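Local coordinates for protein thymidylate synthase (Enterobacteria phage T4, PDB 1TIS) that catalyses the methylation of dUMP to dTMP, using 5,10-methylenetetrahydrofolate as one-carbon donor and reductant, and works as a homodimer, at residues R114-G118 and V119-I123; R250-S253 and T254-L258. All coordinates share one frame; numbering follows the deposited sequence.

Contact 1 of 2, residues R114-G118 and V119-I123; sequences RDFGG and VDQII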
loop_
_atom_site.group_PDB
_atom_site.type_symbol
_atom_site.label_atom_id
_atom_site.label_comp_id
_atom_site.label_asym_id
_atom_site.label_seq_id
_atom_site.Cartn_x
_atom_site.Cartn_y
_atom_site.Cartn_z
ATOM N N ARG A 114 -6.009 -16.694 3.807
ATOM C CA ARG A 114 -5.958 -17.853 4.651
ATOM C C ARG A 114 -4.766 -18.720 4.376
ATOM O O ARG A 114 -4.394 -19.519 5.210
ATOM C CB ARG A 114 -7.254 -18.578 4.434
ATOM C CG ARG A 114 -8.475 -17.636 4.607
ATOM C CD ARG A 114 -8.759 -17.194 6.036
ATOM N NE ARG A 114 -8.999 -18.385 6.794
ATOM C CZ ARG A 114 -8.497 -18.563 7.999
ATOM N NH1 ARG A 114 -7.969 -17.573 8.682
ATOM N NH2 ARG A 114 -8.604 -19.745 8.578
ATOM N N ASP A 115 -4.075 -18.555 3.270
ATOM C CA ASP A 115 -3.030 -19.452 2.873
ATOM C C ASP A 115 -1.938 -18.779 2.044
ATOM O O ASP A 115 -1.537 -19.345 1.029
ATOM C CB ASP A 115 -3.748 -20.572 2.130
ATOM C CG ASP A 115 -2.897 -21.749 1.664
ATOM O OD1 ASP A 115 -1.884 -22.043 2.308
ATOM O OD2 ASP A 115 -3.246 -22.379 0.660
ATOM N N PHE A 116 -1.315 -17.653 2.381
ATOM C CA PHE A 116 -0.256 -17.183 1.517
ATOM C C PHE A 116 1.071 -17.876 1.833
ATOM O O PHE A 116 1.899 -17.525 2.691
ATOM C CB PHE A 116 -0.151 -15.711 1.659
ATOM C CG PHE A 116 0.744 -14.959 0.676
ATOM C CD1 PHE A 116 2.048 -15.320 0.408
ATOM C CD2 PHE A 116 0.264 -13.782 0.152
ATOM C CE1 PHE A 116 2.866 -14.518 -0.343
ATOM C CE2 PHE A 116 1.093 -12.980 -0.602
ATOM C CZ PHE A 116 2.393 -13.341 -0.848
ATOM N N GLY A 117 1.265 -18.941 1.070
ATOM C CA GLY A 117 2.479 -19.710 1.192
ATOM C C GLY A 117 2.438 -20.596 2.429
ATOM O O GLY A 117 3.463 -21.144 2.840
ATOM N N GLY A 118 1.217 -20.803 2.960
ATOM C CA GLY A 118 1.008 -21.590 4.157
ATOM C C GLY A 118 0.857 -20.668 5.351
ATOM O O GLY A 118 0.492 -21.146 6.415
ATOM N N VAL A 119 1.130 -19.358 5.278
ATOM C CA VAL A 119 0.836 -18.451 6.383
ATOM C C VAL A 119 -0.681 -18.237 6.369
ATOM O O VAL A 119 -1.249 -17.758 5.372
ATOM C CB VAL A 119 1.407 -17.046 6.249
ATOM C CG1 VAL A 119 1.386 -16.449 7.626
ATOM C CG2 VAL A 119 2.767 -17.028 5.661
ATOM N N ASP A 120 -1.383 -18.628 7.422
ATOM C CA ASP A 120 -2.787 -18.312 7.530
ATOM C C ASP A 120 -2.764 -16.918 8.128
ATOM O O ASP A 120 -2.823 -16.743 9.357
ATOM C CB ASP A 120 -3.514 -19.294 8.472
ATOM C CG ASP A 120 -5.018 -19.038 8.592
ATOM O OD1 ASP A 120 -5.493 -17.966 8.228
ATOM O OD2 ASP A 120 -5.735 -19.917 9.048
ATOM N N GLN A 121 -2.735 -15.903 7.268
ATOM C CA GLN A 121 -2.677 -14.529 7.748
ATOM C C GLN A 121 -3.967 -13.897 8.284
ATOM O O GLN A 121 -3.854 -12.766 8.754
ATOM C CB GLN A 121 -2.064 -13.654 6.639
ATOM C CG GLN A 121 -2.663 -13.460 5.253
ATOM C CD GLN A 121 -1.689 -12.733 4.351
ATOM O OE1 GLN A 121 -0.901 -11.901 4.795
ATOM N NE2 GLN A 121 -1.550 -12.996 3.075
ATOM N N ILE A 122 -5.198 -14.467 8.294
ATOM C CA ILE A 122 -6.308 -13.821 9.014
ATOM C C ILE A 122 -6.088 -14.254 10.436
ATOM O O ILE A 122 -5.747 -13.454 11.291
ATOM C CB ILE A 122 -7.767 -14.270 8.597
ATOM C CG1 ILE A 122 -8.182 -13.481 7.352
ATOM C CG2 ILE A 122 -8.809 -14.018 9.721
ATOM C CD1 ILE A 122 -8.376 -11.963 7.607
ATOM N N ILE A 123 -6.205 -15.529 10.725
ATOM C CA ILE A 123 -6.019 -16.021 12.066
ATOM C C ILE A 123 -4.776 -15.483 12.717
ATOM O O ILE A 123 -4.908 -15.132 13.888
ATOM C CB ILE A 123 -6.031 -17.559 11.994
ATOM C CG1 ILE A 123 -7.413 -17.866 12.491
ATOM C CG2 ILE A 123 -4.890 -18.280 12.692
ATOM C CD1 ILE A 123 -7.740 -19.349 12.418
#
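Asp-120 OD1 and Arg-114 NH1 lie 2.5 Å apart in a salt bridge that ties the end of one helix to the approach to the next. The carboxylate does not meet the guanidinium edge to edge: the two planes are 71° apart, and OD1 stands over one face of the arginine group. Bends at chi2 and chi3 curl the Arg-114 chain round until it runs beside Asp-120, pointing the same way. A long, flexible arginine suits this place because its alkyl part can make that detour, while Ile-122 CB lies in the guanidinium plane at its edge, 3.3 Å from Arg-114 NH1.

Between the charged pair the chain turns sharply. Gly-117 and Gly-118 occupy the corners of a type I' turn. Glycine adopts the positive phi of Gly-117 easily; at Gly-118 a CB would jam against the carbonyl oxygen of Gly-117. Phe-116 and Val-119 flank them as an antiparallel hydrogen-bonded pair, although both bonds are weak. Phe-116 N to Val-119 O is 3.0 Å. The return bond, Val-119 N to Phe-116 O, is 3.3 Å. Beyond this bridge, Asp-120 CA makes a CA-H...O contact of 3.1 Å with Arg-114 O.

On the Phe-116 side, Gln-121 sets its amide at 89° to the ring, with NE2 3.5 Å from Phe-116 CD2; this NE2 donates to Gln-112 O. Pro-145 of the second subunit packs on Phe-116, Val-119 and Gln-121, placing the turn at the dimer interface. The arrangement is a type I' turn closed by one antiparallel bridge, joining helices 109-114 and 121-131.

Contact 2 of 2, residues R250-S253 and T254-L258; sequences RYLS and TKEQL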
loop_
_atom_site.group_PDB
_atom_site.type_symbol
_atom_site.label_atom_id
_atom_site.label_comp_id
_atom_site.label_asym_id
_atom_site.label_seq_id
_atom_site.Cartn_x
_atom_site.Cartn_y
_atom_site.Cartn_z
ATOM N N ARG A 250 -16.059 -12.782 22.915
ATOM C CA ARG A 250 -14.852 -11.972 23.017
ATOM C C ARG A 250 -13.719 -12.556 23.859
ATOM O O ARG A 250 -12.640 -11.980 24.040
ATOM C CB ARG A 250 -15.269 -10.588 23.524
ATOM C CG ARG A 250 -15.770 -10.544 24.937
ATOM C CD ARG A 250 -15.906 -9.079 25.251
ATOM N NE ARG A 250 -15.544 -8.690 26.609
ATOM C CZ ARG A 250 -16.269 -7.776 27.280
ATOM N NH1 ARG A 250 -17.430 -7.257 26.811
ATOM N NH2 ARG A 250 -15.840 -7.377 28.479
ATOM N N TYR A 251 -13.971 -13.728 24.422
ATOM C CA TYR A 251 -12.948 -14.393 25.205
ATOM C C TYR A 251 -12.461 -15.632 24.426
ATOM O O TYR A 251 -11.431 -16.265 24.763
ATOM C CB TYR A 251 -13.550 -14.792 26.601
ATOM C CG TYR A 251 -14.373 -13.716 27.343
ATOM C CD1 TYR A 251 -13.786 -12.624 27.990
ATOM C CD2 TYR A 251 -15.755 -13.834 27.333
ATOM C CE1 TYR A 251 -14.572 -11.649 28.607
ATOM C CE2 TYR A 251 -16.542 -12.866 27.950
ATOM C CZ TYR A 251 -15.961 -11.779 28.588
ATOM O OH TYR A 251 -16.794 -10.867 29.220
ATOM N N LEU A 252 -13.171 -15.962 23.325
ATOM C CA LEU A 252 -12.904 -17.217 22.651
ATOM C C LEU A 252 -11.577 -17.112 21.949
ATOM O O LEU A 252 -11.194 -15.993 21.609
ATOM C CB LEU A 252 -14.013 -17.552 21.642
ATOM C CG LEU A 252 -15.426 -17.886 22.170
ATOM C CD1 LEU A 252 -16.323 -18.550 21.122
ATOM C CD2 LEU A 252 -15.270 -18.881 23.285
ATOM N N SER A 253 -10.858 -18.236 21.780
ATOM C CA SER A 253 -9.564 -18.210 21.115
ATOM C C SER A 253 -9.735 -17.768 19.684
ATOM O O SER A 253 -10.721 -18.191 19.082
ATOM C CB SER A 253 -8.947 -19.578 21.151
ATOM O OG SER A 253 -9.809 -20.592 20.682
ATOM N N THR A 254 -8.862 -16.939 19.109
ATOM C CA THR A 254 -8.975 -16.434 17.726
ATOM C C THR A 254 -9.442 -17.398 16.654
ATOM O O THR A 254 -10.326 -17.124 15.829
ATOM C CB THR A 254 -7.620 -15.872 17.368
ATOM O OG1 THR A 254 -7.239 -15.029 18.454
ATOM C CG2 THR A 254 -7.634 -15.118 16.084
ATOM N N LYS A 255 -8.890 -18.594 16.773
ATOM C CA LYS A 255 -9.240 -19.626 15.824
ATOM C C LYS A 255 -10.711 -20.093 16.004
ATOM O O LYS A 255 -11.407 -20.464 15.052
ATOM C CB LYS A 255 -8.234 -20.793 15.987
ATOM C CG LYS A 255 -6.785 -20.443 16.395
ATOM C CD LYS A 255 -6.606 -20.778 17.901
ATOM C CE LYS A 255 -5.586 -19.938 18.675
ATOM N NZ LYS A 255 -6.063 -18.575 18.871
ATOM N N GLU A 256 -11.255 -20.022 17.216
ATOM C CA GLU A 256 -12.616 -20.372 17.580
ATOM C C GLU A 256 -13.646 -19.251 17.340
ATOM O O GLU A 256 -14.868 -19.461 17.165
ATOM C CB GLU A 256 -12.523 -20.770 19.015
ATOM C CG GLU A 256 -13.672 -21.520 19.554
ATOM C CD GLU A 256 -14.075 -22.635 18.629
ATOM O OE1 GLU A 256 -13.343 -23.623 18.524
ATOM O OE2 GLU A 256 -15.124 -22.481 18.001
ATOM N N GLN A 257 -13.103 -18.023 17.320
ATOM C CA GLN A 257 -13.858 -16.813 17.028
ATOM C C GLN A 257 -14.196 -16.698 15.543
ATOM O O GLN A 257 -15.319 -16.278 15.229
ATOM C CB GLN A 257 -13.093 -15.554 17.420
ATOM C CG GLN A 257 -12.814 -15.380 18.902
ATOM C CD GLN A 257 -12.217 -14.014 19.220
ATOM O OE1 GLN A 257 -11.289 -13.613 18.533
ATOM N NE2 GLN A 257 -12.706 -13.223 20.173
ATOM N N LEU A 258 -13.287 -17.006 14.593
ATOM C CA LEU A 258 -13.682 -17.004 13.182
ATOM C C LEU A 258 -14.669 -18.149 12.983
ATOM O O LEU A 258 -15.630 -17.975 12.242
ATOM C CB LEU A 258 -12.558 -17.293 12.177
ATOM C CG LEU A 258 -11.727 -16.313 11.311
ATOM C CD1 LEU A 258 -10.816 -17.163 10.438
ATOM C CD2 LEU A 258 -12.565 -15.469 10.361
#
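Ser-253 is the N-cap of helix 254-262, and its carbonyl oxygen receives the N-H groups of Glu-256 and Gln-257. Gln-257 N reaches Ser-253 O at 3.0 Å, tilted 17° from the carbonyl plane, whereas Glu-256 N, at 2.7 Å, sits well above that plane. The serine hydroxyl makes no capping bond to Glu-256: OG is 3.8 Å from Glu-256 N and packs instead near Glu-256 CB.

Leu-252 and Gln-257 occupy the two positions that a hydrophobic staple would bridge, but here the second partner is the aliphatic part of a glutamine, with Leu-252 CB 3.7 Å from Gln-257 CG. Gln-257 has CG anti to its carbonyl carbon and is extended beyond it (chi2 -172°), a shape that carries the amide back past the Leu-252 carbonyl toward Arg-250. Its NE2 then donates to Phe-249 O and Met-201 O, so a residue with both an alkyl stem and an amide end suits this buried place.

Glu-256 has a different first torsion, its CG opposite the backbone N (chi1 -164°), which leaves CG 4.3 Å from Leu-252 CD1. An acid in the first turn probably interacts favourably with the helix dipole. Thr-254, the first helical residue, bonds through OG1 to Lys-130 and Asp-127, which links the helix start to helix 121-131. Lys-255, a long chain able to fold back, bends at chi2 and chi4; its NZ makes a long, weak ion pair with Asp-127 and packs 3.8 Å from Ser-253 CB.

Overall arrangement
Contact 1 closes before contact 2 opens along the chain, and their centres lie about 17 Å apart on the same side of the chain's centre. Each covers the start of a helix: 121-131 after the turn of contact 1, and 254-262 after the N-cap of contact 2. These two helices pack on each other. Leu-258 of segment 254-258 fits against Arg-114 and Ile-122, with its CD1 3.8 Å from Ile-122 CG2, while Ile-123 CD1 lies 3.7 Å from Lys-255 CA. Residues distant in sequence thus form a largely apolar patch that also takes in the Arg-114 guanidinium. The two helix starts are joined within one subunit, and of the two contacts, contact 1 alone touches the partner subunit.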